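Local coordinates for ferritin (Mycoplasma penetrans, PDB 7DIE), which belongs to the ferritin family and probably oxidises ferrous iron and stores it in the ferric state inside a shell of 24 subunits, at residues Val22-Cys25 against Ala26-Leu29; Leu75-Asn78 against Gln79-Pro83; Thr113-Ser116 against Leu117-Lys120. All coordinates share one frame; numbering follows the deposited sequence.

Contact 1 (Val22-Cys25 against Ala26-Leu29); sequences VELC and AANL
L24 and N28, one turn apart on helix 10-39, meet at a slant, with the leucine's CG and CD1 over one face of the amide. L24 CG is 3.7 Å from N28 ND2, and L24 CD1 sits 3.8 Å from N28 OD1, so the isobutyl group spans both ends of the flat group. With its CG anti to the backbone N (chi1 175°), L24 sends CG and CD1 to the amide of N28. In N28 the amide carbon is anti to the carbonyl carbon instead (chi1 -76°), which folds the group back toward the preceding turn, its CG 3.3 Å from L24 O. That backbone oxygen lies off the same face of the amide as the leucine branch. The amide nitrogen finds its hydrogen-bond partner outside the helix, in S81 O.

Beneath the side chains run four ordinary helical hydrogen bonds from the N-H groups of A26, A27, N28 and L29 to the carbonyl oxygens of V22, E23, L24 and C25; N28 N to L24 O, at 2.8 Å, is nearly straight (172°). Apolar contact adds little, L24 CD1 approaching A27 CB at 4.4 Å.

Charge gathers on another face of the helix. E23 OE2 is hydrogen-bonded to H19 and H60, and OE1 forms a salt bridge with K56. Because H60 is an iron ligand, E23 stands in the second shell of the metal site, where it is placed to hold the imidazole of H60 in position.

The turn is buried among its neighbours: A26 and E23 pack on V105 of helix 91-118, L24 and A27 meet M61 and K56 of helix 43-70, C25 and N28 touch P83 of the long loop, and L24 and N28 pack reciprocally on N28 and L24 of a second subunit.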
loop_
_atom_site.group_PDB
_atom_site.type_symbol
_atom_site.label_atom_id
_atom_site.label_comp_id
_atom_site.label_asym_id
_atom_site.label_seq_id
_atom_site.Cartn_x
_atom_site.Cartn_y
_atom_site.Cartn_z
ATOM N N VAL A 22 34.220 -38.924 9.710
ATOM C CA VAL A 22 34.492 -38.350 11.027
ATOM C C VAL A 22 33.411 -37.344 11.411
ATOM O O VAL A 22 32.970 -37.295 12.573
ATOM C CB VAL A 22 35.897 -37.722 11.055
ATOM C CG1 VAL A 22 36.108 -36.939 12.354
ATOM C CG2 VAL A 22 36.969 -38.819 10.903
ATOM N N GLU A 23 32.956 -36.524 10.452
ATOM C CA GLU A 23 31.837 -35.618 10.757
ATOM C C GLU A 23 30.559 -36.395 11.063
ATOM O O GLU A 23 29.770 -35.999 11.935
ATOM C CB GLU A 23 31.591 -34.658 9.589
ATOM C CG GLU A 23 32.806 -33.795 9.201
ATOM C CD GLU A 23 32.883 -32.494 9.991
ATOM O OE1 GLU A 23 32.236 -32.391 11.064
ATOM O OE2 GLU A 23 33.590 -31.571 9.531
ATOM N N LEU A 24 30.323 -37.490 10.338
ATOM C CA LEU A 24 29.161 -38.331 10.612
ATOM C C LEU A 24 29.312 -39.052 11.943
ATOM O O LEU A 24 28.329 -39.268 12.658
ATOM C CB LEU A 24 28.967 -39.343 9.470
ATOM C CG LEU A 24 27.860 -40.392 9.632
ATOM C CD1 LEU A 24 26.506 -39.719 9.897
ATOM C CD2 LEU A 24 27.804 -41.302 8.376
ATOM N N CYS A 25 30.537 -39.444 12.294
ATOM C CA CYS A 25 30.728 -40.058 13.600
ATOM C C CYS A 25 30.327 -39.077 14.694
ATOM O O CYS A 25 29.631 -39.443 15.654
ATOM C CB CYS A 25 32.189 -40.508 13.753
ATOM S SG CYS A 25 32.533 -41.345 15.316
ATOM N N ALA A 26 30.694 -37.804 14.520
ATOM C CA ALA A 26 30.306 -36.759 15.461
ATOM C C ALA A 26 28.797 -36.597 15.501
ATOM O O ALA A 26 28.201 -36.535 16.580
ATOM C CB ALA A 26 30.980 -35.434 15.088
ATOM N N ALA A 27 28.160 -36.525 14.326
ATOM C CA ALA A 27 26.699 -36.421 14.273
ATOM C C ALA A 27 26.050 -37.583 15.004
ATOM O O ALA A 27 25.157 -37.387 15.840
ATOM C CB ALA A 27 26.217 -36.385 12.816
ATOM N N ASN A 28 26.488 -38.806 14.685
ATOM C CA ASN A 28 25.967 -40.004 15.334
ATOM C C ASN A 28 26.151 -39.948 16.840
ATOM O O ASN A 28 25.246 -40.320 17.594
ATOM C CB ASN A 28 26.654 -41.250 14.762
ATOM C CG ASN A 28 26.123 -41.617 13.390
ATOM O OD1 ASN A 28 24.993 -41.266 13.057
ATOM N ND2 ASN A 28 26.925 -42.338 12.593
ATOM N N LEU A 29 27.326 -39.520 17.298
ATOM C CA LEU A 29 27.542 -39.386 18.737
ATOM C C LEU A 29 26.610 -38.343 19.339
ATOM O O LEU A 29 26.003 -38.570 20.399
ATOM C CB LEU A 29 29.010 -39.039 19.030
ATOM C CG LEU A 29 29.245 -38.812 20.532
ATOM C CD1 LEU A 29 29.073 -40.116 21.332
ATOM C CD2 LEU A 29 30.598 -38.175 20.812
#

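Contact 2 (Leu75-Asn78 against Gln79-Pro83); sequences LKIN and QISVP
The flat amide of N78 meets I80 at its oxygen end, the N-H coming in tilted 27° from the amide plane, and so closes an Asx turn in the long loop between helices 43-70 and 91-118. The bond from I80 N to N78 OD1 is 2.9 Å long. The I80 side chain sits by the oxygen too, CG1 3.3 Å from N78 OD1 and displaced to the same side of the plane as the donor. The amide gets there because CG of N78 stands between the backbone N and the carbonyl carbon (chi1 60°), which brings the oxygen back over the start of the 3-10 segment 79-81.

The backbone carbonyl of N78 is gripped twice by S81. S81 OG donates to N78 O at 2.9 Å, approaching nearly along the C=O axis, while S81 N reaches N78 O at 3.0 Å from well outside the carbonyl plane. Peptide N-H and hydroxyl of the same residue thus converge on one oxygen, closing the turn from N78 to S81, and V82 N follows with a bond to Q79 O.

The loop lies along helix 10-39, where N78 N bonds to N21 OD1 and K76 forms a salt bridge with D14. A second subunit also borders the loop: the backbone of L75 hydrogen-bonds to H32 and T35 of that chain, so the turn belongs to a subunit interface. I77 packs on N28 of this neighbour. Within the turn itself, I77 CG2 rests 3.9 Å from S81 OG, a methyl beside the hydroxyl that holds N78 O.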
loop_
_atom_site.group_PDB
_atom_site.type_symbol
_atom_site.label_atom_id
_atom_site.label_comp_id
_atom_site.label_asym_id
_atom_site.label_seq_id
_atom_site.Cartn_x
_atom_site.Cartn_y
_atom_site.Cartn_z
ATOM N N LEU A 75 32.297 -41.275 -2.575
ATOM C CA LEU A 75 32.240 -41.255 -1.116
ATOM C C LEU A 75 32.044 -42.666 -0.576
ATOM O O LEU A 75 31.104 -43.360 -0.961
ATOM C CB LEU A 75 31.089 -40.364 -0.639
ATOM C CG LEU A 75 30.718 -40.430 0.842
ATOM C CD1 LEU A 75 31.869 -39.889 1.673
ATOM C CD2 LEU A 75 29.447 -39.594 1.091
ATOM N N LYS A 76 32.909 -43.075 0.342
ATOM C CA LYS A 76 32.832 -44.391 0.963
ATOM C C LYS A 76 32.511 -44.230 2.446
ATOM O O LYS A 76 33.308 -43.657 3.189
ATOM C CB LYS A 76 34.155 -45.142 0.780
ATOM C CG LYS A 76 34.653 -45.223 -0.676
ATOM C CD LYS A 76 36.179 -45.157 -0.756
ATOM C CE LYS A 76 36.679 -45.242 -2.195
ATOM N NZ LYS A 76 38.170 -45.209 -2.284
ATOM N N ILE A 77 31.354 -44.728 2.873
ATOM C CA ILE A 77 30.997 -44.767 4.291
ATOM C C ILE A 77 31.476 -46.087 4.868
ATOM O O ILE A 77 31.345 -47.134 4.223
ATOM C CB ILE A 77 29.479 -44.611 4.504
ATOM C CG1 ILE A 77 28.908 -43.417 3.722
ATOM C CG2 ILE A 77 29.149 -44.556 5.999
ATOM C CD1 ILE A 77 29.596 -42.167 3.971
ATOM N N ASN A 78 32.024 -46.057 6.078
ATOM C CA ASN A 78 32.495 -47.298 6.678
ATOM C C ASN A 78 32.442 -47.175 8.200
ATOM O O ASN A 78 31.810 -46.266 8.746
ATOM C CB ASN A 78 33.902 -47.631 6.157
ATOM C CG ASN A 78 34.903 -46.548 6.478
ATOM O OD1 ASN A 78 34.803 -45.869 7.503
ATOM N ND2 ASN A 78 35.886 -46.380 5.602
ATOM N N GLN A 79 33.148 -48.078 8.881
ATOM C CA GLN A 79 33.075 -48.195 10.335
ATOM C C GLN A 79 33.573 -46.953 11.057
ATOM O O GLN A 79 33.266 -46.780 12.239
ATOM C CB GLN A 79 33.900 -49.403 10.794
ATOM C CG GLN A 79 33.154 -50.724 10.781
ATOM C CD GLN A 79 32.515 -51.040 9.438
ATOM O OE1 GLN A 79 31.327 -51.381 9.365
ATOM N NE2 GLN A 79 33.303 -50.937 8.363
ATOM N N ILE A 80 34.355 -46.100 10.391
ATOM C CA ILE A 80 34.810 -44.867 11.034
ATOM C C ILE A 80 33.622 -44.036 11.502
ATOM O O ILE A 80 33.715 -43.304 12.496
ATOM C CB ILE A 80 35.723 -44.071 10.078
ATOM C CG1 ILE A 80 36.983 -44.878 9.771
ATOM C CG2 ILE A 80 36.139 -42.708 10.688
ATOM C CD1 ILE A 80 37.688 -45.325 11.018
ATOM N N SER A 81 32.481 -44.164 10.821
ATOM C CA SER A 81 31.315 -43.335 11.107
ATOM C C SER A 81 30.566 -43.740 12.369
ATOM O O SER A 81 29.669 -43.005 12.788
ATOM C CB SER A 81 30.345 -43.385 9.926
ATOM O OG SER A 81 29.678 -44.652 9.871
ATOM N N VAL A 82 30.872 -44.892 12.966
ATOM C CA VAL A 82 30.116 -45.424 14.095
ATOM C C VAL A 82 30.893 -45.094 15.378
ATOM O O VAL A 82 32.018 -45.593 15.546
ATOM C CB VAL A 82 29.890 -46.935 13.960
ATOM C CG1 VAL A 82 29.137 -47.476 15.178
ATOM C CG2 VAL A 82 29.122 -47.233 12.680
ATOM N N PRO A 83 30.342 -44.285 16.281
ATOM C CA PRO A 83 31.114 -43.897 17.469
ATOM C C PRO A 83 31.201 -45.030 18.477
ATOM O O PRO A 83 30.295 -45.851 18.603
ATOM C CB PRO A 83 30.331 -42.704 18.036
ATOM C CG PRO A 83 28.965 -42.884 17.546
ATOM C CD PRO A 83 29.044 -43.597 16.217
#

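Contact 3 (Thr113-Ser116 against Leu117-Lys120); sequences TEIS and LLAK
A Schellman motif ends helix 91-118 here: after L118 the chain passes through A119 to K120, whose positive phi (61°) turns it out of the helix while two bonds reach back into the last turn. One of them is K120 N to L117 O, 2.9 Å long.

Ahead of the motif the helical pattern is regular. L117 N donates to T113 O at 3.2 Å, L118 N to E114 O at 2.9 Å, and A119 N to I115 O at 2.9 Å, the last bent somewhat more (156°) as the helix runs out. The side chains that touch across the turn sit close to these same carbonyls. A119 CB lies 3.4 Å from I115 O and L118 CB is equally near to that oxygen. Alongside, I115 and L118 graze each other by their ends, CD1 of the isoleucine 4.4 Å from CD2 of the leucine, which the anti torsion of L118 (chi1 178°) brings there.

S116 folds its hydroxyl back onto the helix. OG lies between the backbone N and the carbonyl carbon, where it is hydrogen-bonded to V112 O and also stands 2.9 Å from T113 O. T113 OG1 likewise bonds to a backbone carbonyl of the preceding turn, that of V109.

T113 packs on F125, M128 and V132 of helix 122-150, and I115 on I12 and L15 of helix 10-39. Both hydroxyls spend their polarity on the helix's own carbonyls, which is consistent with their burial, T113 against helix 122-150 and S116 between that helix and helix 10-39. L117 makes an apolar contact with L117 of each of two neighbouring subunits, flanked by long, weak ion pairs between E114 and K120 of adjoining chains.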
loop_
_atom_site.group_PDB
_atom_site.type_symbol
_atom_site.label_atom_id
_atom_site.label_comp_id
_atom_site.label_asym_id
_atom_site.label_seq_id
_atom_site.Cartn_x
_atom_site.Cartn_y
_atom_site.Cartn_z
ATOM N N THR A 113 43.537 -30.880 5.444
ATOM C CA THR A 113 44.007 -29.603 4.932
ATOM C C THR A 113 45.502 -29.663 4.644
ATOM O O THR A 113 45.954 -29.312 3.550
ATOM C CB THR A 113 43.688 -28.497 5.943
ATOM O OG1 THR A 113 42.264 -28.407 6.103
ATOM C CG2 THR A 113 44.241 -27.156 5.466
ATOM N N GLU A 114 46.282 -30.140 5.614
ATOM C CA GLU A 114 47.730 -30.179 5.448
ATOM C C GLU A 114 48.141 -31.126 4.321
ATOM O O GLU A 114 48.987 -30.782 3.484
ATOM C CB GLU A 114 48.387 -30.599 6.757
ATOM C CG GLU A 114 49.898 -30.622 6.658
ATOM C CD GLU A 114 50.572 -31.027 7.964
ATOM O OE1 GLU A 114 51.812 -30.926 8.032
ATOM O OE2 GLU A 114 49.871 -31.427 8.918
ATOM N N ILE A 115 47.563 -32.328 4.291
ATOM C CA ILE A 115 47.977 -33.304 3.289
ATOM C C ILE A 115 47.545 -32.857 1.898
ATOM O O ILE A 115 48.290 -33.014 0.930
ATOM C CB ILE A 115 47.452 -34.716 3.632
ATOM C CG1 ILE A 115 47.934 -35.164 5.014
ATOM C CG2 ILE A 115 47.901 -35.749 2.583
ATOM C CD1 ILE A 115 49.408 -34.934 5.252
ATOM N N SER A 116 46.350 -32.269 1.765
ATOM C CA SER A 116 45.941 -31.832 0.430
ATOM C C SER A 116 46.884 -30.757 -0.105
ATOM O O SER A 116 47.259 -30.778 -1.285
ATOM C CB SER A 116 44.479 -31.350 0.436
ATOM O OG SER A 116 44.357 -30.205 1.239
ATOM N N LEU A 117 47.319 -29.831 0.755
ATOM C CA LEU A 117 48.277 -28.819 0.318
ATOM C C LEU A 117 49.617 -29.460 -0.046
ATOM O O LEU A 117 50.229 -29.128 -1.069
ATOM C CB LEU A 117 48.476 -27.767 1.415
ATOM C CG LEU A 117 49.446 -26.621 1.092
ATOM C CD1 LEU A 117 48.927 -25.830 -0.089
ATOM C CD2 LEU A 117 49.665 -25.689 2.290
ATOM N N LEU A 118 50.096 -30.362 0.811
ATOM C CA LEU A 118 51.336 -31.097 0.533
ATOM C C LEU A 118 51.292 -31.737 -0.845
ATOM O O LEU A 118 52.258 -31.676 -1.618
ATOM C CB LEU A 118 51.516 -32.179 1.598
ATOM C CG LEU A 118 52.738 -33.075 1.444
ATOM C CD1 LEU A 118 53.975 -32.197 1.546
ATOM C CD2 LEU A 118 52.699 -34.144 2.515
ATOM N N ALA A 119 50.170 -32.357 -1.164
ATOM C CA ALA A 119 49.963 -33.067 -2.418
ATOM C C ALA A 119 49.644 -32.149 -3.575
ATOM O O ALA A 119 49.375 -32.655 -4.670
ATOM C CB ALA A 119 48.840 -34.091 -2.246
ATOM N N LYS A 120 49.670 -30.826 -3.360
ATOM C CA LYS A 120 49.368 -29.837 -4.398
ATOM C C LYS A 120 47.947 -30.006 -4.914
ATOM O O LYS A 120 47.642 -29.678 -6.066
ATOM C CB LYS A 120 50.357 -29.901 -5.570
ATOM C CG LYS A 120 51.799 -30.104 -5.178
ATOM C CD LYS A 120 52.318 -28.906 -4.448
ATOM C CE LYS A 120 53.848 -28.916 -4.382
ATOM N NZ LYS A 120 54.306 -27.919 -3.385
#

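From the N terminus, contact 1 comes first, a turn in the middle of helix 10-39; contact 2 follows in the long loop beyond helix 43-70, and contact 3 at the C-terminal end of helix 91-118. All three are local, each closing only a turn, and they run in series without nesting or crossing. Contacts 1 and 2 meet directly: L24 CD2 lies 3.6 Å from S81 CB, and C25 SG packs on P83 CA at 3.6 Å, tying the loop to helix 10-39 where both face the second subunit. Contact 3 stands apart, its centre about 24 Å from that of contact 1, and faces other subunits.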